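Conserved hypothetical secreted protein (PDB 4RNZ) is probably a zinc-dependent M23-family metalloendopeptidase that acts on peptidoglycan and helps determine cell shape in Helicobacter pylori. Local coordinates at residues Gln31-Ile39 with Gly244-Val252; Tyr264-Leu274 with Gln284-Thr292. All blocks are in the same frame, centred on the assembly; numbering follows the deposited sequence.

Overall arrangement
Both interactions border the zinc site of the M23 peptidase domain, with their centres about 15 Å apart. Interaction 1 brings helix 30-36, from the N-terminal Csd3 region, against segment 244-252 and supplies Glu34 to the metal; interaction 2 lies wholly within the peptidase domain and carries His266 beside it, the histidine side chain coming to about 5 Å from the zinc ion. The two meet directly where Glu34 OE1 and His266 NE2 stand 2.5 Å apart, probably hydrogen-bonded. A second joint, Lys251 N to Thr292 OG1 at 3.0 Å, probably also a hydrogen bond, ties segment 244-252 to the end of segment 284-292.

Interaction 1: residues Gln31-Ile39 with Gly244-Val252; sequences QDKELSAEI and GVKAGYGKV. With ZN (zinc ion), chain B.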
ATOM      1  N   GLN A  31     -15.042  -0.685  15.381  1.00 37.29           N
ATOM      2  CA  GLN A  31     -14.033  -1.366  14.568  1.00 40.80           C
ATOM      3  C   GLN A  31     -14.461  -1.372  13.094  1.00 38.46           C
ATOM      4  O   GLN A  31     -13.671  -1.043  12.225  1.00 38.16           O
ATOM      5  CB  GLN A  31     -13.802  -2.801  15.051  1.00 44.63           C
ATOM      6  CG  GLN A  31     -13.240  -2.912  16.469  1.00 47.79           C
ATOM      7  CD  GLN A  31     -14.313  -2.950  17.560  1.00 53.66           C
ATOM      8  OE1 GLN A  31     -15.500  -2.691  17.313  1.00 53.84           O
ATOM      9  NE2 GLN A  31     -13.891  -3.264  18.786  1.00 54.56           N
ATOM     10  N   ASP A  32     -15.717  -1.725  12.819  1.00 37.04           N
ATOM     11  CA  ASP A  32     -16.225  -1.664  11.442  1.00 34.46           C
ATOM     12  C   ASP A  32     -16.296  -0.223  10.890  1.00 35.05           C
ATOM     13  O   ASP A  32     -16.040   0.005   9.708  1.00 30.50           O
ATOM     14  CB  ASP A  32     -17.567  -2.371  11.339  1.00 36.72           C
ATOM     15  CG  ASP A  32     -17.432  -3.887  11.302  1.00 38.29           C
ATOM     16  OD1 ASP A  32     -16.308  -4.398  11.120  1.00 37.05           O
ATOM     17  OD2 ASP A  32     -18.466  -4.572  11.456  1.00 38.92           O
ATOM     18  N   LYS A  33     -16.622   0.758  11.730  1.00 32.81           N
ATOM     19  CA  LYS A  33     -16.545   2.150  11.297  1.00 33.66           C
ATOM     20  C   LYS A  33     -15.129   2.552  10.879  1.00 31.60           C
ATOM     21  O   LYS A  33     -14.956   3.192   9.853  1.00 33.53           O
ATOM     22  CB  LYS A  33     -17.041   3.083  12.392  1.00 34.20           C
ATOM     23  CG  LYS A  33     -18.545   3.010  12.553  1.00 36.28           C
ATOM     24  CD  LYS A  33     -19.039   3.967  13.625  1.00 37.72           C
ATOM     25  CE  LYS A  33     -20.510   4.289  13.450  1.00 41.90           C
ATOM     26  NZ  LYS A  33     -21.232   4.072  14.726  1.00 41.64           N
ATOM     27  N   GLU A  34     -14.124   2.174  11.666  1.00 34.32           N
ATOM     28  CA  GLU A  34     -12.735   2.467  11.297  1.00 37.51           C
ATOM     29  C   GLU A  34     -12.424   1.855   9.917  1.00 33.85           C
ATOM     30  O   GLU A  34     -11.834   2.486   9.047  1.00 32.92           O
ATOM     31  CB  GLU A  34     -11.749   1.909  12.327  1.00 38.79           C
ATOM     32  CG  GLU A  34     -11.606   2.728  13.601  1.00 42.54           C
ATOM     33  CD  GLU A  34     -10.316   2.410  14.378  1.00 40.82           C
ATOM     34  OE1 GLU A  34      -9.886   3.263  15.174  1.00 37.97           O
ATOM     35  OE2 GLU A  34      -9.725   1.319  14.199  1.00 38.26           O
ATOM     36  N   LEU A  35     -12.868   0.626   9.730  1.00 33.10           N
ATOM     37  CA  LEU A  35     -12.658  -0.110   8.482  1.00 36.04           C
ATOM     38  C   LEU A  35     -13.267   0.678   7.301  1.00 34.87           C
ATOM     39  O   LEU A  35     -12.614   0.901   6.259  1.00 33.02           O
ATOM     40  CB  LEU A  35     -13.278  -1.504   8.643  1.00 38.04           C
ATOM     41  CG  LEU A  35     -12.590  -2.798   8.259  1.00 42.01           C
ATOM     42  CD1 LEU A  35     -11.121  -2.848   8.655  1.00 43.80           C
ATOM     43  CD2 LEU A  35     -13.366  -3.953   8.877  1.00 40.32           C
ATOM     44  N   SER A  36     -14.490   1.172   7.508  1.00 31.70           N
ATOM     45  CA  SER A  36     -15.211   1.927   6.505  1.00 30.38           C
ATOM     46  C   SER A  36     -14.611   3.270   6.165  1.00 29.30           C
ATOM     47  O   SER A  36     -14.920   3.815   5.129  1.00 27.79           O
ATOM     48  CB  SER A  36     -16.659   2.141   6.953  1.00 33.42           C
ATOM     49  OG  SER A  36     -16.755   3.179   7.920  1.00 35.67           O
ATOM     50  N   ALA A  37     -13.760   3.820   7.026  1.00 29.02           N
ATOM     51  CA  ALA A  37     -13.136   5.112   6.756  1.00 32.36           C
ATOM     52  C   ALA A  37     -12.018   5.036   5.717  1.00 33.76           C
ATOM     53  O   ALA A  37     -11.496   6.066   5.320  1.00 38.25           O
ATOM     54  CB  ALA A  37     -12.589   5.718   8.056  1.00 34.70           C
ATOM     55  N   GLU A  38     -11.640   3.842   5.283  1.00 37.57           N
ATOM     56  CA  GLU A  38     -10.506   3.715   4.352  1.00 42.68           C
ATOM     57  C   GLU A  38     -10.877   3.520   2.884  1.00 40.40           C
ATOM     58  O   GLU A  38     -10.094   2.968   2.109  1.00 39.26           O
ATOM     59  CB  GLU A  38      -9.547   2.605   4.812  1.00 46.38           C
ATOM     60  CG  GLU A  38      -8.556   3.054   5.881  1.00 51.47           C
ATOM     61  CD  GLU A  38      -7.681   4.266   5.471  1.00 57.03           C
ATOM     62  OE1 GLU A  38      -7.356   5.108   6.342  1.00 57.90           O
ATOM     63  OE2 GLU A  38      -7.295   4.388   4.288  1.00 55.70           O
ATOM     64  N   ILE A  39     -12.041   4.013   2.484  1.00 38.51           N
ATOM     65  CA  ILE A  39     -12.401   4.035   1.078  1.00 36.13           C
ATOM     66  C   ILE A  39     -11.583   5.157   0.454  1.00 39.58           C
ATOM     67  O   ILE A  39     -11.763   6.324   0.789  1.00 39.34           O
ATOM     68  CB  ILE A  39     -13.899   4.320   0.861  1.00 34.89           C
ATOM     69  CG1 ILE A  39     -14.776   3.263   1.538  1.00 35.00           C
ATOM     70  CG2 ILE A  39     -14.210   4.376  -0.625  1.00 37.45           C
ATOM     71  CD1 ILE A  39     -16.244   3.628   1.509  1.00 35.04           C
ATOM     72  N   GLY A 244      -8.281  16.646   8.880  1.00 42.31           N
ATOM     73  CA  GLY A 244      -9.658  17.054   9.110  1.00 40.52           C
ATOM     74  C   GLY A 244     -10.429  15.902   9.691  1.00 43.59           C
ATOM     75  O   GLY A 244      -9.843  15.059  10.369  1.00 40.81           O
ATOM     76  N   VAL A 245     -11.732  15.840   9.417  1.00 41.62           N
ATOM     77  CA  VAL A 245     -12.575  14.823  10.018  1.00 41.22           C
ATOM     78  C   VAL A 245     -12.931  13.790   8.961  1.00 42.82           C
ATOM     79  O   VAL A 245     -13.270  14.161   7.839  1.00 40.60           O
ATOM     80  CB  VAL A 245     -13.863  15.440  10.598  1.00 42.34           C
ATOM     81  CG1 VAL A 245     -14.744  14.367  11.218  1.00 41.02           C
ATOM     82  CG2 VAL A 245     -13.527  16.513  11.624  1.00 42.54           C
ATOM     83  N   LYS A 246     -12.855  12.509   9.317  1.00 41.97           N
ATOM     84  CA  LYS A 246     -13.355  11.421   8.467  1.00 41.38           C
ATOM     85  C   LYS A 246     -14.245  10.526   9.298  1.00 43.82           C
ATOM     86  O   LYS A 246     -13.831  10.029  10.359  1.00 46.59           O
ATOM     87  CB  LYS A 246     -12.203  10.611   7.856  1.00 41.00           C
ATOM     88  CG  LYS A 246     -11.528  11.342   6.710  1.00 43.77           C
ATOM     89  CD  LYS A 246     -10.599  10.462   5.883  1.00 46.48           C
ATOM     90  CE  LYS A 246     -10.142  11.223   4.644  1.00 50.62           C
ATOM     91  NZ  LYS A 246      -9.032  10.573   3.891  1.00 51.14           N
ATOM     92  N   ALA A 247     -15.479  10.313   8.840  1.00 40.40           N
ATOM     93  CA  ALA A 247     -16.397   9.491   9.587  1.00 40.32           C
ATOM     94  C   ALA A 247     -15.698   8.183   9.897  1.00 39.85           C
ATOM     95  O   ALA A 247     -15.151   7.567   8.996  1.00 41.60           O
ATOM     96  CB  ALA A 247     -17.657   9.230   8.775  1.00 43.79           C
ATOM     97  N   GLY A 248     -15.703   7.775  11.165  1.00 37.93           N
ATOM     98  CA  GLY A 248     -15.101   6.512  11.582  1.00 39.73           C
ATOM     99  C   GLY A 248     -13.702   6.728  12.161  1.00 38.26           C
ATOM    100  O   GLY A 248     -13.250   5.953  12.992  1.00 40.53           O
ATOM    101  N   TYR A 249     -13.035   7.791  11.733  1.00 39.94           N
ATOM    102  CA  TYR A 249     -11.733   8.159  12.286  1.00 39.00           C
ATOM    103  C   TYR A 249     -11.803   9.381  13.194  1.00 42.26           C
ATOM    104  O   TYR A 249     -10.853   9.649  13.939  1.00 41.16           O
ATOM    105  CB  TYR A 249     -10.774   8.491  11.165  1.00 40.27           C
ATOM    106  CG  TYR A 249     -10.060   7.352  10.495  1.00 39.50           C
ATOM    107  CD1 TYR A 249      -9.816   6.149  11.147  1.00 41.84           C
ATOM    108  CD2 TYR A 249      -9.544   7.524   9.218  1.00 39.68           C
ATOM    109  CE1 TYR A 249      -9.122   5.129  10.526  1.00 44.61           C
ATOM    110  CE2 TYR A 249      -8.853   6.517   8.587  1.00 44.26           C
ATOM    111  CZ  TYR A 249      -8.639   5.314   9.254  1.00 43.19           C
ATOM    112  OH  TYR A 249      -7.948   4.297   8.653  1.00 48.69           O
ATOM    113  N   GLY A 250     -12.891  10.143  13.123  1.00 37.24           N
ATOM    114  CA  GLY A 250     -12.932  11.442  13.769  1.00 36.64           C
ATOM    115  C   GLY A 250     -11.906  12.373  13.157  1.00 36.91           C
ATOM    116  O   GLY A 250     -11.741  12.397  11.928  1.00 38.01           O
ATOM    117  N   LYS A 251     -11.196  13.133  13.996  1.00 36.64           N
ATOM    118  CA  LYS A 251     -10.108  13.983  13.503  1.00 35.50           C
ATOM    119  C   LYS A 251      -8.883  13.142  13.175  1.00 32.46           C
ATOM    120  O   LYS A 251      -8.458  12.310  13.979  1.00 34.30           O
ATOM    121  CB  LYS A 251      -9.719  15.075  14.512  1.00 39.12           C
ATOM    122  CG  LYS A 251     -10.746  16.186  14.620  1.00 41.28           C
ATOM    123  CD  LYS A 251     -10.349  17.270  15.602  1.00 44.63           C
ATOM    124  CE  LYS A 251     -11.571  17.997  16.124  1.00 48.24           C
ATOM    125  NZ  LYS A 251     -11.129  19.065  17.052  1.00 51.57           N
ATOM    126  N   VAL A 252      -8.307  13.396  12.015  1.00 32.36           N
ATOM    127  CA  VAL A 252      -7.223  12.589  11.515  1.00 33.57           C
ATOM    128  C   VAL A 252      -6.222  13.430  10.711  1.00 32.45           C
ATOM    129  O   VAL A 252      -6.568  14.410  10.035  1.00 34.47           O
ATOM    130  CB  VAL A 252      -7.786  11.390  10.711  1.00 35.18           C
ATOM    131  CG1 VAL A 252      -8.748  11.865   9.634  1.00 37.40           C
ATOM    132  CG2 VAL A 252      -6.669  10.573  10.087  1.00 33.74           C
TER
HETATM  133 ZN    ZN B 501      -7.864   1.081  14.877  1.00 32.61          ZN
HETATM  134  O   HOH W   1      -9.178   1.932   9.263  1.00 40.16           O
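Lys33 meets Gly248 where helix 30-36 of the N-terminal Csd3 region docks on a loop of the M23 peptidase domain and feeds a glutamate into its zinc site, an intrusion consistent with a latent, self-blocked enzyme. The first touch is between backbones: Lys33 O sits 3.7 Å from Gly248 CA, a close approach made possible by the bare glycine. That carbonyl also accepts a hydrogen bond from Ser36 OG at 2.6 Å, while the Lys33 amine turns off to the carbonyl of Tyr26. Next comes Glu34. Its CG brushes past Gly248 O and the chain runs on extended, setting OE2 2.0 Å from the zinc ion, whose other protein ligands are His219, Asp223 and His301. OE1 instead turns to His266, probably as a hydrogen bond, which would give each carboxylate oxygen its own partner and hold the group in place. The backbone O of Glu34 accepts from a water that also donates to Tyr249 OH, bridging helix and loop. One turn further on, Ala37 lays its methyl over the face of the Tyr249 ring, a CH-pi contact with CB 3.8 Å from the ring centroid and 13° off the normal. The same CB presses on Ala247 O at 3.3 Å. Tyr249 itself belongs to a classic beta bulge, in which it and Gly250 both face Lys246. Glu38 closes the contact from the ring's edge: its chain bends at chi2 (-57°), which swings the carboxylate to the tyrosine hydroxyl; OE2 goes to a salt bridge with Arg261. The other oxygen, OE1, lies in the plane of the Tyr249 ring, though the carboxylate and ring planes are 54° apart. Tyr249 OH donates to the anti lone pair of Glu38 OE1 across 2.5 Å.

Interaction 2: residues Tyr264-Leu274 with Gln284-Thr292; sequences YAHMSAFANGL and QIIGRVGST
Met267-Phe270 pairs antiparallel with Gly287-Val289, Met267 facing Val289 and Phe270 facing Gly287 as non-hydrogen-bonded pairs, Ala269 facing Arg288 as a hydrogen-bonded one, with a one-residue bulge between Met267 and Ala269. Arg288 holds the bulge with both backbone polar atoms: its O accepts from Ser268 N at 2.8 Å, and its N donates to Ala269 O. Further along, Ala271 N donates to Ile286 O at 3.1 Å. Ser268 adds a side-chain bond; with chi1 at 53° its OG lies between the backbone N and the carbonyl carbon and donates to Val289 O across 2.8 Å, from above the carbonyl plane. This pairing forms one side of the small three-stranded sheet of the M23 domain, in which strand 285-289 runs between 231-233 and 269-270. Ile286 and Gly287 both face Ile232 there, a classic beta bulge on the other side of the strand. Ile286 meets three apolar side chains, those of Tyr264, Met267 and Leu274. Its CD1 stands over the centre of the Tyr264 ring, 3.7 Å from the centroid and 11° off the normal, a CH-pi contact in which the two side chains cross at about a right angle. Met267, extended beyond CG, lays SD near Gly287 CA and brings CE to 4.2 Å from the same Ile286 CD1. The type II turn Ala271-Leu274 folds the chain back, placing Leu274 CD2 4.1 Å from Ile286 CB. Nearer the zinc site, where His266 NE2 faces the zinc ligand Glu34, Thr292 is poorly ordered, which tempers both its bonds: OG1 donates to Met267 O at 2.8 Å, and His266 ND1 points in its ring plane at Thr292 O, a doubtfully short 2.5 Å away.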
ATOM      1  N   TYR A 264      -3.071   9.038  11.521  1.00 27.36           N
ATOM      2  CA  TYR A 264      -3.164   9.253  12.959  1.00 27.84           C
ATOM      3  C   TYR A 264      -4.562   9.727  13.278  1.00 29.85           C
ATOM      4  O   TYR A 264      -4.870  10.889  13.035  1.00 29.85           O
ATOM      5  CB  TYR A 264      -2.196  10.360  13.359  1.00 29.09           C
ATOM      6  CG  TYR A 264      -0.769  10.083  13.000  1.00 27.44           C
ATOM      7  CD1 TYR A 264      -0.296  10.337  11.726  1.00 26.72           C
ATOM      8  CD2 TYR A 264       0.109   9.579  13.942  1.00 27.92           C
ATOM      9  CE1 TYR A 264       1.032  10.076  11.388  1.00 27.90           C
ATOM     10  CE2 TYR A 264       1.428   9.324  13.621  1.00 27.82           C
ATOM     11  CZ  TYR A 264       1.889   9.587  12.349  1.00 26.51           C
ATOM     12  OH  TYR A 264       3.194   9.309  12.036  1.00 28.71           O
ATOM     13  N   ALA A 265      -5.401   8.849  13.825  1.00 29.23           N
ATOM     14  CA  ALA A 265      -6.832   9.120  13.933  1.00 31.44           C
ATOM     15  C   ALA A 265      -7.355   9.117  15.367  1.00 31.86           C
ATOM     16  O   ALA A 265      -6.736   8.566  16.281  1.00 29.64           O
ATOM     17  CB  ALA A 265      -7.625   8.113  13.095  1.00 31.50           C
ATOM     18  N   HIS A 266      -8.542   9.707  15.489  1.00 30.91           N
ATOM     19  CA  HIS A 266      -9.287   9.911  16.712  1.00 33.05           C
ATOM     20  C   HIS A 266      -8.723  11.048  17.562  1.00 33.67           C
ATOM     21  O   HIS A 266      -8.814  11.004  18.773  1.00 37.82           O
ATOM     22  CB  HIS A 266      -9.398   8.619  17.534  1.00 34.85           C
ATOM     23  CG  HIS A 266     -10.022   7.485  16.782  1.00 37.06           C
ATOM     24  ND1 HIS A 266     -11.332   7.506  16.363  1.00 38.69           N
ATOM     25  CD2 HIS A 266      -9.511   6.307  16.357  1.00 38.03           C
ATOM     26  CE1 HIS A 266     -11.603   6.388  15.716  1.00 38.75           C
ATOM     27  NE2 HIS A 266     -10.512   5.648  15.693  1.00 37.91           N
ATOM     28  N   MET A 267      -8.171  12.069  16.934  1.00 33.41           N
ATOM     29  CA  MET A 267      -7.530  13.132  17.675  1.00 36.03           C
ATOM     30  C   MET A 267      -8.584  14.033  18.330  1.00 38.60           C
ATOM     31  O   MET A 267      -9.689  14.174  17.810  1.00 36.88           O
ATOM     32  CB  MET A 267      -6.654  13.969  16.757  1.00 33.72           C
ATOM     33  CG  MET A 267      -5.497  13.227  16.138  1.00 35.74           C
ATOM     34  SD  MET A 267      -4.315  14.421  15.532  1.00 40.53           S
ATOM     35  CE  MET A 267      -3.277  13.269  14.655  1.00 40.39           C
ATOM     36  N   SER A 268      -8.240  14.628  19.475  1.00 37.22           N
ATOM     37  CA  SER A 268      -9.090  15.650  20.095  1.00 37.82           C
ATOM     38  C   SER A 268      -8.738  17.004  19.509  1.00 37.29           C
ATOM     39  O   SER A 268      -9.571  17.902  19.502  1.00 37.73           O
ATOM     40  CB  SER A 268      -8.979  15.654  21.625  1.00 37.95           C
ATOM     41  OG  SER A 268      -7.632  15.763  22.049  1.00 34.51           O
ATOM     42  N   ALA A 269      -7.538  17.142  18.954  1.00 37.60           N
ATOM     43  CA  ALA A 269      -7.089  18.429  18.412  1.00 36.21           C
ATOM     44  C   ALA A 269      -5.846  18.260  17.559  1.00 37.27           C
ATOM     45  O   ALA A 269      -5.040  17.348  17.797  1.00 36.45           O
ATOM     46  CB  ALA A 269      -6.792  19.400  19.559  1.00 40.78           C
ATOM     47  N   PHE A 270      -5.677  19.152  16.589  1.00 34.56           N
ATOM     48  CA  PHE A 270      -4.475  19.216  15.768  1.00 37.82           C
ATOM     49  C   PHE A 270      -3.531  20.238  16.378  1.00 39.84           C
ATOM     50  O   PHE A 270      -3.981  21.157  17.054  1.00 41.08           O
ATOM     51  CB  PHE A 270      -4.820  19.658  14.344  1.00 38.64           C
ATOM     52  CG  PHE A 270      -5.905  18.836  13.700  1.00 38.79           C
ATOM     53  CD1 PHE A 270      -5.708  17.481  13.450  1.00 39.67           C
ATOM     54  CD2 PHE A 270      -7.119  19.421  13.328  1.00 41.92           C
ATOM     55  CE1 PHE A 270      -6.705  16.715  12.863  1.00 40.25           C
ATOM     56  CE2 PHE A 270      -8.121  18.666  12.738  1.00 42.05           C
ATOM     57  CZ  PHE A 270      -7.910  17.312  12.498  1.00 42.87           C
ATOM     58  N   ALA A 271      -2.236  20.100  16.126  1.00 37.67           N
ATOM     59  CA  ALA A 271      -1.263  21.087  16.593  1.00 39.25           C
ATOM     60  C   ALA A 271      -1.509  22.423  15.888  1.00 41.55           C
ATOM     61  O   ALA A 271      -1.712  22.449  14.686  1.00 39.74           O
ATOM     62  CB  ALA A 271       0.157  20.624  16.294  1.00 34.59           C
ATOM     63  N   ASN A 272      -1.437  23.516  16.637  1.00 43.42           N
ATOM     64  CA  ASN A 272      -1.489  24.854  16.059  1.00 46.50           C
ATOM     65  C   ASN A 272      -0.606  25.060  14.826  1.00 46.03           C
ATOM     66  O   ASN A 272       0.594  24.790  14.847  1.00 42.83           O
ATOM     67  CB  ASN A 272      -1.109  25.902  17.110  1.00 52.75           C
ATOM     68  CG  ASN A 272      -1.489  27.314  16.674  1.00 58.23           C
ATOM     69  OD1 ASN A 272      -0.769  27.964  15.910  1.00 62.31           O
ATOM     70  ND2 ASN A 272      -2.635  27.781  17.142  1.00 62.43           N
ATOM     71  N   GLY A 273      -1.199  25.538  13.740  1.00 43.61           N
ATOM     72  CA  GLY A 273      -0.423  25.871  12.561  1.00 45.90           C
ATOM     73  C   GLY A 273      -0.130  24.707  11.641  1.00 47.62           C
ATOM     74  O   GLY A 273       0.407  24.904  10.547  1.00 47.23           O
ATOM     75  N   LEU A 274      -0.480  23.493  12.052  1.00 45.09           N
ATOM     76  CA  LEU A 274      -0.351  22.362  11.151  1.00 45.08           C
ATOM     77  C   LEU A 274      -1.409  22.502  10.048  1.00 44.67           C
ATOM     78  O   LEU A 274      -2.555  22.778  10.350  1.00 40.54           O
ATOM     79  CB  LEU A 274      -0.581  21.061  11.921  1.00 44.46           C
ATOM     80  CG  LEU A 274      -0.258  19.787  11.149  1.00 44.07           C
ATOM     81  CD1 LEU A 274       1.243  19.677  10.928  1.00 43.94           C
ATOM     82  CD2 LEU A 274      -0.804  18.574  11.892  1.00 44.87           C
ATOM     83  N   GLN A 284       7.852  15.505  15.746  1.00 30.33           N
ATOM     84  CA  GLN A 284       7.115  16.752  15.876  1.00 29.53           C
ATOM     85  C   GLN A 284       5.714  16.472  16.381  1.00 29.52           C
ATOM     86  O   GLN A 284       5.079  15.528  15.921  1.00 28.79           O
ATOM     87  CB  GLN A 284       7.044  17.397  14.508  1.00 31.42           C
ATOM     88  CG  GLN A 284       6.318  18.730  14.431  1.00 30.01           C
ATOM     89  CD  GLN A 284       6.461  19.316  13.051  1.00 30.53           C
ATOM     90  OE1 GLN A 284       7.421  19.048  12.354  1.00 34.34           O
ATOM     91  NE2 GLN A 284       5.532  20.132  12.668  1.00 34.30           N
ATOM     92  N   ILE A 285       5.214  17.306  17.293  1.00 27.25           N
ATOM     93  CA  ILE A 285       3.848  17.161  17.822  1.00 30.87           C
ATOM     94  C   ILE A 285       2.855  17.496  16.699  1.00 31.91           C
ATOM     95  O   ILE A 285       2.972  18.531  16.086  1.00 28.26           O
ATOM     96  CB  ILE A 285       3.589  18.105  19.031  1.00 32.16           C
ATOM     97  CG1 ILE A 285       4.480  17.714  20.226  1.00 31.57           C
ATOM     98  CG2 ILE A 285       2.135  18.019  19.491  1.00 33.45           C
ATOM     99  CD1 ILE A 285       4.654  18.785  21.280  1.00 32.26           C
ATOM    100  N   ILE A 286       1.897  16.613  16.437  1.00 31.81           N
ATOM    101  CA  ILE A 286       0.884  16.861  15.417  1.00 31.24           C
ATOM    102  C   ILE A 286      -0.534  16.947  15.980  1.00 33.17           C
ATOM    103  O   ILE A 286      -1.469  17.280  15.247  1.00 33.77           O
ATOM    104  CB  ILE A 286       0.966  15.814  14.277  1.00 28.84           C
ATOM    105  CG1 ILE A 286       0.840  14.381  14.805  1.00 28.72           C
ATOM    106  CG2 ILE A 286       2.288  15.948  13.552  1.00 27.48           C
ATOM    107  CD1 ILE A 286       0.762  13.354  13.680  1.00 28.21           C
ATOM    108  N   GLY A 287      -0.691  16.727  17.283  1.00 30.71           N
ATOM    109  CA  GLY A 287      -1.998  16.800  17.901  1.00 32.40           C
ATOM    110  C   GLY A 287      -2.079  16.086  19.240  1.00 32.25           C
ATOM    111  O   GLY A 287      -1.067  15.855  19.906  1.00 32.81           O
ATOM    112  N   ARG A 288      -3.294  15.707  19.603  1.00 28.68           N
ATOM    113  CA  ARG A 288      -3.580  15.142  20.885  1.00 29.41           C
ATOM    114  C   ARG A 288      -4.606  14.063  20.723  1.00 31.56           C
ATOM    115  O   ARG A 288      -5.527  14.189  19.896  1.00 32.38           O
ATOM    116  CB  ARG A 288      -4.153  16.216  21.818  1.00 30.61           C
ATOM    117  CG  ARG A 288      -3.180  17.286  22.275  1.00 31.53           C
ATOM    118  CD  ARG A 288      -3.935  18.282  23.167  1.00 33.91           C
ATOM    119  NE  ARG A 288      -3.063  19.291  23.752  1.00 34.92           N
ATOM    120  CZ  ARG A 288      -2.414  19.157  24.911  1.00 33.54           C
ATOM    121  NH1 ARG A 288      -2.515  18.050  25.634  1.00 35.10           N
ATOM    122  NH2 ARG A 288      -1.662  20.136  25.350  1.00 37.17           N
ATOM    123  N   VAL A 289      -4.493  13.034  21.552  1.00 31.94           N
ATOM    124  CA  VAL A 289      -5.419  11.912  21.539  1.00 33.18           C
ATOM    125  C   VAL A 289      -6.839  12.349  21.903  1.00 37.15           C
ATOM    126  O   VAL A 289      -7.046  13.166  22.812  1.00 39.61           O
ATOM    127  CB  VAL A 289      -4.983  10.832  22.553  1.00 34.61           C
ATOM    128  CG1 VAL A 289      -6.045   9.765  22.745  1.00 34.76           C
ATOM    129  CG2 VAL A 289      -3.678  10.189  22.123  1.00 32.99           C
ATOM    130  N   GLY A 290      -7.822  11.786  21.210  1.00 39.44           N
ATOM    131  CA  GLY A 290      -9.230  11.964  21.587  1.00 40.77           C
ATOM    132  C   GLY A 290      -9.945  10.639  21.567  1.00 46.46           C
ATOM    133  O   GLY A 290      -9.314   9.574  21.613  1.00 47.28           O
ATOM    134  N   SER A 291     -11.272  10.697  21.520  1.00 54.07           N
ATOM    135  CA  SER A 291     -12.068   9.550  21.071  1.00 60.67           C
ATOM    136  C   SER A 291     -13.059   9.933  19.949  1.00 64.18           C
ATOM    137  O   SER A 291     -14.109   9.298  19.816  1.00 66.35           O
ATOM    138  CB  SER A 291     -12.811   8.934  22.246  1.00 60.40           C
ATOM    139  OG  SER A 291     -13.874   9.773  22.610  1.00 59.93           O
ATOM    140  N   THR A 292     -12.710  10.936  19.126  1.00 68.12           N
ATOM    141  CA  THR A 292     -13.579  11.383  18.010  1.00 66.80           C
ATOM    142  C   THR A 292     -13.799  10.236  17.029  1.00 66.14           C
ATOM    143  O   THR A 292     -12.935   9.376  16.882  1.00 57.82           O
ATOM    144  CB  THR A 292     -13.041  12.639  17.229  1.00 65.53           C
ATOM    145  OG1 THR A 292     -11.663  12.467  16.846  1.00 51.83           O
ATOM    146  CG2 THR A 292     -13.202  13.940  18.046  1.00 63.48           C
TER
HETATM  147  O   HOH W   2      -6.404   9.826  19.127  1.00 35.92           O